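VgrG protein (Vibrio cholerae, PDB 4DTH) probably cross-links G-actin through a toxin domain that binds ATP and magnesium ions. Local coordinates at residues A[103-106]-A[107-111]. Residues are numbered along the deposited sequence; the frame is centred on the assembly and turned at random.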
ATOM      1  N   ALA A 103       5.911 -19.043   4.335  1.00 24.52           N
ATOM      2  CA  ALA A 103       6.072 -17.625   4.686  1.00 23.64           C
ATOM      3  C   ALA A 103       4.716 -16.936   4.866  1.00 25.00           C
ATOM      4  O   ALA A 103       4.549 -16.158   5.803  1.00 22.68           O
ATOM      5  CB  ALA A 103       6.902 -16.905   3.633  1.00 24.35           C
ATOM      6  N   VAL A 104       3.744 -17.250   3.998  1.00 22.19           N
ATOM      7  CA  VAL A 104       2.387 -16.682   4.062  1.00 21.68           C
ATOM      8  C   VAL A 104       1.707 -17.146   5.359  1.00 26.37           C
ATOM      9  O   VAL A 104       1.117 -16.342   6.090  1.00 23.74           O
ATOM     10  CB  VAL A 104       1.556 -17.072   2.803  1.00 24.85           C
ATOM     11  CG1 VAL A 104       0.075 -16.712   2.971  1.00 24.91           C
ATOM     12  CG2 VAL A 104       2.126 -16.423   1.544  1.00 24.12           C
ATOM     13  N   GLU A 105       1.819 -18.446   5.642  1.00 24.47           N
ATOM     14  CA  GLU A 105       1.215 -19.049   6.820  1.00 24.95           C
ATOM     15  C   GLU A 105       1.828 -18.551   8.114  1.00 26.33           C
ATOM     16  O   GLU A 105       1.085 -18.264   9.052  1.00 24.89           O
ATOM     17  CB  GLU A 105       1.248 -20.582   6.717  1.00 27.27           C
ATOM     18  CG  GLU A 105      -0.018 -21.251   7.226  1.00 43.20           C
ATOM     19  CD  GLU A 105      -1.355 -20.667   6.797  1.00 63.45           C
ATOM     20  OE1 GLU A 105      -1.540 -20.367   5.593  1.00 44.21           O
ATOM     21  OE2 GLU A 105      -2.226 -20.518   7.684  1.00 61.38           O
ATOM     22  N   THR A 106       3.167 -18.424   8.167  1.00 22.95           N
ATOM     23  CA  THR A 106       3.856 -17.933   9.370  1.00 22.55           C
ATOM     24  C   THR A 106       3.417 -16.499   9.700  1.00 23.85           C
ATOM     25  O   THR A 106       3.196 -16.201  10.874  1.00 22.76           O
ATOM     26  CB  THR A 106       5.376 -18.089   9.263  1.00 30.93           C
ATOM     27  OG1 THR A 106       5.673 -19.435   8.879  1.00 35.82           O
ATOM     28  CG2 THR A 106       6.088 -17.776  10.572  1.00 27.41           C
ATOM     29  N   ARG A 107       3.231 -15.639   8.675  1.00 20.78           N
ATOM     30  CA  ARG A 107       2.766 -14.262   8.898  1.00 20.02           C
ATOM     31  C   ARG A 107       1.367 -14.245   9.518  1.00 22.50           C
ATOM     32  O   ARG A 107       1.155 -13.531  10.493  1.00 21.74           O
ATOM     33  CB  ARG A 107       2.788 -13.446   7.597  1.00 19.83           C
ATOM     34  CG  ARG A 107       4.179 -12.955   7.229  1.00 19.53           C
ATOM     35  CD  ARG A 107       4.370 -12.899   5.708  1.00 22.04           C
ATOM     36  NE  ARG A 107       5.672 -12.313   5.383  1.00 24.88           N
ATOM     37  CZ  ARG A 107       6.842 -12.932   5.504  1.00 28.73           C
ATOM     38  NH1 ARG A 107       6.893 -14.205   5.886  1.00 19.39           N
ATOM     39  NH2 ARG A 107       7.969 -12.288   5.239  1.00 22.98           N
ATOM     40  N   LYS A 108       0.436 -15.059   8.983  1.00 19.78           N
ATOM     41  CA  LYS A 108      -0.938 -15.152   9.495  1.00 19.76           C
ATOM     42  C   LYS A 108      -0.939 -15.634  10.939  1.00 22.89           C
ATOM     43  O   LYS A 108      -1.599 -15.036  11.788  1.00 21.10           O
ATOM     44  CB  LYS A 108      -1.765 -16.102   8.622  1.00 22.06           C
ATOM     45  CG  LYS A 108      -2.098 -15.534   7.228  1.00 23.35           C
ATOM     46  CD  LYS A 108      -2.483 -16.653   6.243  1.00 28.58           C
ATOM     47  CE  LYS A 108      -3.743 -17.393   6.663  1.00 28.00           C
ATOM     48  NZ  LYS A 108      -4.111 -18.454   5.686  1.00 27.66           N
ATOM     49  N   GLN A 109      -0.181 -16.714  11.216  1.00 20.16           N
ATOM     50  CA  GLN A 109      -0.088 -17.296  12.556  1.00 20.15           C
ATOM     51  C   GLN A 109       0.528 -16.327  13.568  1.00 22.63           C
ATOM     52  O   GLN A 109       0.025 -16.216  14.700  1.00 21.21           O
ATOM     53  CB  GLN A 109       0.656 -18.641  12.507  1.00 21.59           C
ATOM     54  CG  GLN A 109      -0.208 -19.730  11.865  1.00 37.42           C
ATOM     55  CD  GLN A 109       0.559 -20.988  11.553  1.00 72.87           C
ATOM     56  OE1 GLN A 109       1.303 -21.067  10.571  1.00 71.59           O
ATOM     57  NE2 GLN A 109       0.339 -22.023  12.344  1.00 72.26           N
ATOM     58  N   ALA A 110       1.600 -15.603  13.155  1.00 19.38           N
ATOM     59  CA  ALA A 110       2.270 -14.627  14.027  1.00 18.99           C
ATOM     60  C   ALA A 110       1.341 -13.457  14.360  1.00 21.75           C
ATOM     61  O   ALA A 110       1.343 -12.979  15.492  1.00 20.75           O
ATOM     62  CB  ALA A 110       3.542 -14.120  13.371  1.00 19.62           C
ATOM     63  N   MET A 111       0.523 -13.017  13.385  1.00 17.87           N
ATOM     64  CA  MET A 111      -0.437 -11.935  13.625  1.00 16.50           C
ATOM     65  C   MET A 111      -1.531 -12.376  14.582  1.00 20.72           C
ATOM     66  O   MET A 111      -1.880 -11.617  15.491  1.00 20.14           O
ATOM     67  CB  MET A 111      -1.034 -11.442  12.312  1.00 17.86           C
ATOM     68  CG  MET A 111      -0.065 -10.592  11.526  1.00 19.81           C
ATOM     69  SD  MET A 111      -0.869  -9.822  10.119  1.00 22.38           S
ATOM     70  CE  MET A 111       0.533  -8.928   9.411  1.00 19.01           C
TER
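Arg-107 folds back along the first turns of helix 101-124 and returns to the carbonyl of Ala-103, the same group that accepts its backbone amide. N of Arg-107 reaches O of Ala-103 at 3.2 Å and NH1 of Arg-107 reaches it at 3.1 Å, the two donors arriving from opposite faces of the carbonyl plane. The NH1 bond comes in above that plane, with a C=O...N angle of only 109°, whereas the oxygen lies close to the plane of the guanidinium. With CG beside the backbone N (chi1 -79°) and a bend at chi2, the chain runs back past the carbonyl, bringing CD of Arg-107 to 3.3 Å from O of Ala-103. The arginine also touches Leu-57 and Cys-96, and its guanidinium lies in the actin cross-linking domain with the side chain about 7 Å from the bound ATP at the nearest atoms.

Val-104, Lys-108 and Ala-110 are buried, Val-104 against Cys-96 and Tyr-362, Ala-110 against Leu-57, Phe-58 and Phe-140; CD of Lys-108 passes 4.2 Å from CG1 of Val-104. Glu-105, by contrast, is partly exposed and held by longer bonds. OE1 of Glu-105 lies 3.2 Å from NZ of Lys-108 in a salt bridge, met on the syn side, and OE2 of Glu-105 makes a weak bond to the same NZ at 3.4 Å. The lysine bends at chi3 (63°) to turn its ammonium toward the acid.

Regular i to i+4 backbone bonds run between, Gln-109 N to Glu-105 O being 2.9 Å. Two N-H donors on the Ala-103 oxygen hold the arginine against its own helix; the outward links are NE to Tyr-94 O and NZ to Ser-361 O. The ammonium thus spans that carbonyl and Glu-105, which probably offsets positive charge where Lys-365 comes close.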